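Long-range contacts in discoidin-2 (Dictyostelium discoideum, PDB 2VMD), which binds galactose and N-acetylgalactosamine as a trimeric lectin and may take part in spore formation and building of the spore coat: residues S175-T180 with A242-T247; Q216-G221 with I236-N241. All coordinates share one frame; numbering follows the deposited sequence.

Overall arrangement
The chain begins with the N-terminal beta-sandwich (1-155) and a linker (156-162); both contacts follow in the lectin-like region, 163-257, their centres about 45 and 43 Å from the centre of the chain. After strand 163-170 the loop holding 175-180 opens contact 1. Strands 183-190 and 200-211 lead to 216-221, the first half of contact 2, and 236-241 closes that hairpin. Directly afterwards 242-247, on strand 242-254, closes contact 1, so contact 2 is nested inside contact 1. Their centres are about 8 Å apart. Contact 1 ties a loop to the central strand of one three-stranded sheet; contact 2 joins strand 216-224 to the end of strand 230-237 and the turn after it, and V243 meets T237 between the sheets.

Contact 1: residues S175-T180 with A242-T247; sequences SLNSGT and AVYDLT. With MBG (methyl beta-D-galactopyranoside), chain D.
L176 and V243 meet through their beta carbons, CB to CB 3.8 Å, beside the one direct backbone hydrogen bond of the contact. V243 N donates to L176 O at 2.9 Å, but it approaches from above the carbonyl plane, 51° out of it. Water 1 accepts from L176 N and probably donates to V243 O. The N177 side chain reaches over toward Y244: with CG anti to the backbone N (chi1 -158°), OD1 comes 3.7 Å from Y244 CB, while its amide stands nearly upright to the Y244 ring, the planes 84° apart. Water 2 donates both to N177 OD1, at 2.7 Å, and to A242 O, and so bridges that amide oxygen to the facing backbone. A242 CB lies against N177 O at 3.4 Å. The Y244 ring offers one face to the bound galactoside, whose C4 sits over the ring centre, 3.6 Å from CD1; this is the apolar side of a carbohydrate site completed by D209 and by R218 and W238 of the second subunit. Y244 and D245 form a classic beta bulge opposite D209 of strand 200-211, while the side chains of L176 and V243 both touch T237 of strand 230-237.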
loop_
_atom_site.group_PDB
_atom_site.type_symbol
_atom_site.label_atom_id
_atom_site.label_comp_id
_atom_site.label_asym_id
_atom_site.label_seq_id
_atom_site.Cartn_x
_atom_site.Cartn_y
_atom_site.Cartn_z
ATOM N N SER A 175 12.373 -38.633 17.116
ATOM C CA SER A 175 12.910 -39.085 15.810
ATOM C C SER A 175 14.412 -38.914 15.631
ATOM O O SER A 175 15.081 -39.713 14.937
ATOM C CB SER A 175 12.243 -38.287 14.699
ATOM O OG SER A 175 10.878 -38.613 14.651
ATOM N N LEU A 176 14.929 -37.826 16.187
ATOM C CA LEU A 176 16.342 -37.512 16.035
ATOM C C LEU A 176 17.119 -37.860 17.298
ATOM O O LEU A 176 18.296 -37.537 17.394
ATOM C CB LEU A 176 16.549 -36.044 15.663
ATOM C CG LEU A 176 16.301 -35.579 14.231
ATOM C CD1 LEU A 176 17.012 -34.224 14.000
ATOM C CD2 LEU A 176 16.735 -36.631 13.153
ATOM N N ASN A 177 16.448 -38.516 18.254
ATOM C CA ASN A 177 17.033 -38.716 19.579
ATOM C C ASN A 177 17.992 -39.918 19.744
ATOM O O ASN A 177 18.320 -40.285 20.866
ATOM C CB ASN A 177 15.949 -38.779 20.641
ATOM C CG ASN A 177 16.474 -38.459 22.024
ATOM O OD1 ASN A 177 17.228 -37.503 22.217
ATOM N ND2 ASN A 177 16.059 -39.258 23.008
ATOM N N SER A 178 18.443 -40.507 18.632
ATOM C CA SER A 178 19.277 -41.701 18.678
ATOM C C SER A 178 19.889 -41.863 17.303
ATOM O O SER A 178 19.409 -41.259 16.353
ATOM C CB SER A 178 18.420 -42.927 19.021
ATOM O OG SER A 178 17.461 -43.216 17.997
ATOM N N GLY A 179 20.962 -42.645 17.196
ATOM C CA GLY A 179 21.499 -43.002 15.898
ATOM C C GLY A 179 22.814 -42.336 15.595
ATOM O O GLY A 179 23.336 -41.565 16.384
ATOM N N THR A 180 23.347 -42.642 14.430
ATOM C CA THR A 180 24.682 -42.222 14.084
ATOM C C THR A 180 24.687 -41.734 12.649
ATOM O O THR A 180 23.978 -42.286 11.775
ATOM C CB THR A 180 25.717 -43.427 14.294
ATOM O OG1 THR A 180 27.002 -43.078 13.732
ATOM C CG2 THR A 180 25.216 -44.711 13.584
ATOM N N ALA A 242 22.258 -36.767 19.727
ATOM C CA ALA A 242 20.883 -37.154 20.005
ATOM C C ALA A 242 20.107 -35.866 20.238
ATOM O O ALA A 242 20.362 -35.154 21.202
ATOM C CB ALA A 242 20.840 -38.048 21.231
ATOM N N VAL A 243 19.206 -35.545 19.320
ATOM C CA VAL A 243 18.390 -34.330 19.425
ATOM C C VAL A 243 17.023 -34.786 19.905
ATOM O O VAL A 243 16.354 -35.545 19.200
ATOM C CB VAL A 243 18.282 -33.608 18.072
ATOM C CG1 VAL A 243 17.297 -32.412 18.171
ATOM C CG2 VAL A 243 19.671 -33.183 17.541
ATOM N N TYR A 244 16.643 -34.313 21.094
ATOM C CA TYR A 244 15.375 -34.631 21.765
ATOM C C TYR A 244 14.219 -33.797 21.201
ATOM O O TYR A 244 13.145 -34.355 20.881
ATOM C CB TYR A 244 15.510 -34.441 23.270
ATOM C CG TYR A 244 14.409 -35.021 24.144
ATOM C CD1 TYR A 244 14.595 -36.237 24.809
ATOM C CD2 TYR A 244 13.201 -34.336 24.333
ATOM C CE1 TYR A 244 13.587 -36.770 25.618
ATOM C CE2 TYR A 244 12.205 -34.846 25.149
ATOM C CZ TYR A 244 12.400 -36.062 25.785
ATOM O OH TYR A 244 11.390 -36.562 26.604
ATOM N N ASP A 245 14.454 -32.499 21.011
ATOM C CA ASP A 245 13.496 -31.635 20.302
ATOM C C ASP A 245 14.198 -30.385 19.823
ATOM O O ASP A 245 15.183 -29.958 20.436
ATOM C CB ASP A 245 12.353 -31.239 21.249
ATOM C CG ASP A 245 11.042 -30.840 20.513
ATOM O OD1 ASP A 245 10.888 -31.076 19.288
ATOM O OD2 ASP A 245 10.136 -30.314 21.201
ATOM N N LEU A 246 13.645 -29.760 18.772
ATOM C CA LEU A 246 14.107 -28.461 18.286
ATOM C C LEU A 246 12.838 -27.727 17.863
ATOM O O LEU A 246 11.890 -28.373 17.396
ATOM C CB LEU A 246 15.014 -28.626 17.048
ATOM C CG LEU A 246 16.479 -29.065 17.151
ATOM C CD1 LEU A 246 17.084 -29.414 15.741
ATOM C CD2 LEU A 246 17.314 -28.049 17.899
ATOM N N THR A 247 12.769 -26.418 18.092
ATOM C CA THR A 247 11.621 -25.600 17.607
ATOM C C THR A 247 12.152 -24.391 16.812
ATOM O O THR A 247 13.079 -23.727 17.275
ATOM C CB THR A 247 10.744 -25.084 18.778
ATOM O OG1 THR A 247 10.312 -26.192 19.584
ATOM C CG2 THR A 247 9.490 -24.272 18.282
HETATM C C1 MBG D . 14.555 -35.218 30.286
HETATM C C2 MBG D . 13.988 -33.848 29.856
HETATM C C3 MBG D . 13.890 -33.808 28.337
HETATM C C4 MBG D . 15.252 -34.124 27.704
HETATM C C5 MBG D . 15.782 -35.443 28.289
HETATM C C6 MBG D . 17.161 -35.776 27.734
HETATM C C7 MBG D . 14.634 -34.154 32.445
HETATM O O1 MBG D . 14.596 -35.416 31.716
HETATM O O2 MBG D . 12.686 -33.567 30.383
HETATM O O3 MBG D . 13.366 -32.535 27.924
HETATM O O4 MBG D . 16.174 -33.054 27.973
HETATM O O5 MBG D . 15.889 -35.365 29.714
HETATM O O6 MBG D . 17.485 -37.135 28.064
HETATM O O HOH W 1 13.991 -35.953 18.109
HETATM O O HOH W 2 18.934 -35.789 23.415
#

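Contact 2: residues Q216-G221 with I236-N241. With MBG (methyl beta-D-galactopyranoside), chain B.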
loop_
_atom_site.group_PDB
_atom_site.type_symbol
_atom_site.label_atom_id
_atom_site.label_comp_id
_atom_site.label_asym_id
_atom_site.label_seq_id
_atom_site.Cartn_x
_atom_site.Cartn_y
_atom_site.Cartn_z
ATOM N N GLN A 216 30.658 -32.033 21.134
ATOM C CA GLN A 216 30.231 -31.305 19.918
ATOM C C GLN A 216 28.708 -31.233 19.852
ATOM O O GLN A 216 28.054 -32.277 19.913
ATOM C CB GLN A 216 30.724 -32.003 18.630
ATOM C CG GLN A 216 30.689 -31.064 17.399
ATOM C CD GLN A 216 31.823 -30.066 17.485
ATOM O OE1 GLN A 216 32.703 -30.217 18.343
ATOM N NE2 GLN A 216 31.828 -29.058 16.607
ATOM N N MET A 217 28.153 -30.030 19.694
ATOM C CA MET A 217 26.724 -29.851 19.391
ATOM C C MET A 217 26.555 -29.705 17.876
ATOM O O MET A 217 27.322 -28.978 17.228
ATOM C CB MET A 217 26.148 -28.624 20.105
ATOM C CG MET A 217 24.717 -28.337 19.711
ATOM S SD MET A 217 23.674 -29.654 20.328
ATOM C CE MET A 217 23.580 -29.124 22.037
ATOM N N ARG A 218 25.601 -30.448 17.322
ATOM C CA ARG A 218 25.302 -30.425 15.885
ATOM C C ARG A 218 23.784 -30.404 15.663
ATOM O O ARG A 218 23.095 -31.390 15.956
ATOM C CB ARG A 218 25.912 -31.633 15.195
ATOM C CG ARG A 218 27.412 -31.770 15.372
ATOM C CD ARG A 218 27.886 -33.026 14.646
ATOM N NE ARG A 218 29.323 -33.238 14.765
ATOM C CZ ARG A 218 29.886 -34.102 15.598
ATOM N NH1 ARG A 218 29.123 -34.845 16.386
ATOM N NH2 ARG A 218 31.213 -34.262 15.603
ATOM N N TRP A 219 23.258 -29.288 15.171
ATOM C CA TRP A 219 21.828 -29.237 14.798
ATOM C C TRP A 219 21.699 -28.220 13.676
ATOM O O TRP A 219 22.518 -27.278 13.547
ATOM C CB TRP A 219 20.840 -28.996 15.990
ATOM C CG TRP A 219 20.994 -27.673 16.729
ATOM C CD1 TRP A 219 21.600 -27.484 17.924
ATOM C CD2 TRP A 219 20.548 -26.377 16.301
ATOM N NE1 TRP A 219 21.580 -26.159 18.264
ATOM C CE2 TRP A 219 20.943 -25.454 17.285
ATOM C CE3 TRP A 219 19.856 -25.910 15.175
ATOM C CZ2 TRP A 219 20.644 -24.095 17.205
ATOM C CZ3 TRP A 219 19.567 -24.571 15.081
ATOM C CH2 TRP A 219 19.962 -23.663 16.094
ATOM N N GLU A 220 20.722 -28.452 12.833
ATOM C CA GLU A 220 20.417 -27.525 11.768
ATOM C C GLU A 220 18.957 -27.647 11.379
ATOM O O GLU A 220 18.366 -28.713 11.506
ATOM C CB GLU A 220 21.292 -27.835 10.566
ATOM C CG GLU A 220 21.181 -26.819 9.478
ATOM C CD GLU A 220 22.149 -27.046 8.365
ATOM O OE1 GLU A 220 22.907 -28.043 8.403
ATOM O OE2 GLU A 220 22.163 -26.210 7.430
ATOM N N GLY A 221 18.376 -26.548 10.905
ATOM C CA GLY A 221 17.030 -26.567 10.342
ATOM C C GLY A 221 17.131 -25.972 8.950
ATOM O O GLY A 221 17.953 -25.094 8.705
ATOM N N ILE A 236 17.842 -31.470 11.054
ATOM C CA ILE A 236 19.056 -32.231 10.691
ATOM C C ILE A 236 20.032 -32.345 11.880
ATOM O O ILE A 236 20.274 -31.355 12.588
ATOM C CB ILE A 236 19.830 -31.561 9.534
ATOM C CG1 ILE A 236 18.888 -31.213 8.365
ATOM C CG2 ILE A 236 20.979 -32.486 9.068
ATOM C CD1 ILE A 236 19.501 -30.201 7.343
ATOM N N THR A 237 20.537 -33.553 12.134
ATOM C CA THR A 237 21.681 -33.723 13.027
ATOM C C THR A 237 22.667 -34.659 12.346
ATOM O O THR A 237 22.322 -35.268 11.346
ATOM C CB THR A 237 21.314 -34.153 14.477
ATOM O OG1 THR A 237 22.443 -33.946 15.343
ATOM C CG2 THR A 237 20.823 -35.593 14.590
ATOM N N TRP A 238 23.902 -34.706 12.833
ATOM C CA TRP A 238 24.891 -35.614 12.236
ATOM C C TRP A 238 25.912 -36.001 13.309
ATOM O O TRP A 238 25.671 -35.733 14.495
ATOM C CB TRP A 238 25.477 -35.047 10.921
ATOM C CG TRP A 238 26.251 -33.761 11.103
ATOM C CD1 TRP A 238 27.610 -33.614 11.053
ATOM C CD2 TRP A 238 25.708 -32.446 11.331
ATOM N NE1 TRP A 238 27.956 -32.284 11.241
ATOM C CE2 TRP A 238 26.808 -31.542 11.394
ATOM C CE3 TRP A 238 24.407 -31.933 11.452
ATOM C CZ2 TRP A 238 26.636 -30.156 11.640
ATOM C CZ3 TRP A 238 24.233 -30.563 11.675
ATOM C CH2 TRP A 238 25.350 -29.684 11.782
ATOM N N GLY A 239 27.007 -36.649 12.927
ATOM C CA GLY A 239 27.811 -37.394 13.901
ATOM C C GLY A 239 26.917 -38.287 14.754
ATOM O O GLY A 239 26.020 -38.951 14.226
ATOM N N ASN A 240 27.146 -38.293 16.065
ATOM C CA ASN A 240 26.355 -39.119 16.958
ATOM C C ASN A 240 25.486 -38.324 17.940
ATOM O O ASN A 240 25.144 -38.828 18.999
ATOM C CB ASN A 240 27.267 -40.103 17.712
ATOM C CG ASN A 240 27.942 -41.105 16.781
ATOM O OD1 ASN A 240 27.344 -41.582 15.797
ATOM N ND2 ASN A 240 29.194 -41.431 17.080
ATOM N N ASN A 241 25.091 -37.104 17.575
ATOM C CA ASN A 241 24.248 -36.315 18.487
ATOM C C ASN A 241 22.861 -36.888 18.549
ATOM O O ASN A 241 22.370 -37.423 17.554
ATOM C CB ASN A 241 24.161 -34.871 18.059
ATOM C CG ASN A 241 25.468 -34.151 18.190
ATOM O OD1 ASN A 241 26.340 -34.301 17.341
ATOM N ND2 ASN A 241 25.597 -33.317 19.235
HETATM C C1 MBG B . 32.957 -33.736 12.043
HETATM C C2 MBG B . 31.621 -33.169 11.518
HETATM C C3 MBG B . 31.691 -31.648 11.533
HETATM C C4 MBG B . 32.054 -31.141 12.935
HETATM C C5 MBG B . 33.328 -31.857 13.412
HETATM C C6 MBG B . 33.703 -31.431 14.825
HETATM C C7 MBG B . 31.741 -35.813 11.969
HETATM O O1 MBG B . 33.052 -35.177 11.976
HETATM O O2 MBG B . 31.301 -33.576 10.183
HETATM O O3 MBG B . 30.451 -31.106 11.049
HETATM O O4 MBG B . 30.969 -31.400 13.843
HETATM O O5 MBG B . 33.147 -33.277 13.414
HETATM O O6 MBG B . 35.035 -31.881 15.115
#
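R218 lies over one face of the W238 indole: CB stands above the ring centre, and CD makes a CH-pi contact 3.6 Å from the centroid of the five-membered ring, 14° off its normal. At the indole edge, NE1 donates to O3 of the galactoside at 2.8 Å, nearly straight at 170°. The R218 guanidinium has Q216 CG over one face and G239 CA over the other, with the sugar at the edge, NE donating to O4 at 2.6 Å and NH2 to O5 at 3.1 Å. Its chain is extended from CG to NE (chi2 179°), which carries these donors past the indole to the sugar. NH1 turns to N241 OD1 at 3.0 Å and forms a salt bridge with D213. R218 and W238 both bind carbohydrate in this H-type lectin domain; D209 of the third subunit completes the sugar's bonds. Both residues sit at the open end of the hairpin of strands 216-224 and 230-237, where E220 and I236 form an antiparallel hydrogen-bonded pair with their side chains side by side. Next to it, T237 OG1 gives its proton to R218 O at 2.7 Å. A type II' turn from W238 to N241 brings the N241 amide back: ND2 reaches a lone pair of Q216 O at 2.8 Å, in the carbonyl plane. On its other side strand 216-224 pairs with the third subunit, extending the sheet across the interface.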